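Minor capsid protein (Cafeteriavirus-dependent mavirus, PDB 6G42) forms the pentons of the virophage mavirus, pentamers of single jelly-roll subunits that probably close the five-fold vertices of the capsid. Local coordinates at the interface of chains A and B. Sequence-based numbering; all coordinates share one arbitrary frame. Chains: chain A/B, Minor capsid protein.

The interface of chains A and B. Residues chain A 239, 241; chain B 252, 254.
A:Lys239 meets B:Leu252 through the aliphatic part of its side chain, and this pair is the tight part of the contact. CG of the lysine lies 3.7 Å from CD2 of B:Leu252, and the other methyl, CD1, reaches the same CG while also touching CE at 4.0 Å. Both branches of the leucine fork therefore press on one stretch of methylenes. The lysine's methylenes and the leucine fork lie alongside one another, running in opposing senses. In A:Lys239, CG is anti to the backbone N (chi1 -170°) and the chain bends at chi2 (56°) before running out extended; this turns the methylenes along the leucine and carries the terminal amine NZ beyond it, 5.1 Å from B:Leu252 CD1. The lysine thus works here as a hydrocarbon surface, with its amine, which probably carries a charge, at the margin.

The packing is looser around the other two residues. A:Leu241 approaches with CD1, which stays 4.2 Å from B:Leu252 CD2, and its 28 Å² of hidden surface is the smallest share of the patch. B:Arg254 bends at chi3 (-71°), bringing its guanidinium beside the CD2 methyl of B:Leu252 within its own chain; NE is 3.7 Å from that carbon, with NH2 close behind. Across the boundary, B:Arg254 NH1 lies 3.8 Å from CB of A:Lys239. The carbonyl O of A:Lys239 is 4.2 Å from B:Arg254 NH1, too long for a direct hydrogen bond. The arginine therefore adds contact at the lysine's base, and its charge may be felt weakly by that carbonyl.

B:Leu252 and B:Arg254 are alternate residues of strand 248-254, so their side chains extend towards the same neighbour. They face the end of strand 236-239 and the loop just after it. Different segments of identical subunits meet without an exact two-fold, as expected for a contact between neighbours in a pentameric ring of jelly-roll subunits.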
# COMPACT_ATOMS: atom_id res chain seq x y z
N LYS A 239 3.39 -11.54 14.36
CA LYS A 239 1.93 -11.63 14.32
C LYS A 239 1.45 -12.22 13.00
O LYS A 239 1.77 -11.70 11.93
CB LYS A 239 1.29 -10.25 14.52
CG LYS A 239 -0.22 -10.26 14.72
CD LYS A 239 -0.59 -11.16 15.89
CE LYS A 239 -2.03 -11.03 16.33
NZ LYS A 239 -2.18 -11.91 17.52
N LEU A 241 -1.55 -13.47 10.24
CA LEU A 241 -2.88 -13.11 9.77
C LEU A 241 -3.26 -14.04 8.63
O LEU A 241 -2.52 -14.16 7.65
CB LEU A 241 -2.92 -11.64 9.32
CG LEU A 241 -2.73 -10.60 10.45
CD1 LEU A 241 -2.46 -9.22 9.89
CD2 LEU A 241 -3.91 -10.56 11.42
N LEU B 252 -5.71 -4.80 15.59
CA LEU B 252 -4.29 -5.02 15.78
C LEU B 252 -3.55 -3.69 15.72
O LEU B 252 -3.80 -2.89 14.82
CB LEU B 252 -3.76 -5.96 14.70
CG LEU B 252 -2.28 -6.34 14.75
CD1 LEU B 252 -1.92 -7.01 16.07
CD2 LEU B 252 -1.96 -7.25 13.57
N ARG B 254 0.53 -2.24 15.97
CA ARG B 254 1.96 -2.49 16.04
C ARG B 254 2.70 -1.19 15.74
O ARG B 254 2.36 -0.48 14.81
CB ARG B 254 2.37 -3.57 15.04
CG ARG B 254 1.93 -4.97 15.45
CD ARG B 254 2.27 -5.99 14.38
NE ARG B 254 1.44 -5.86 13.18
CZ ARG B 254 1.53 -6.61 12.09
NH1 ARG B 254 2.43 -7.59 12.00
NH2 ARG B 254 0.71 -6.39 11.07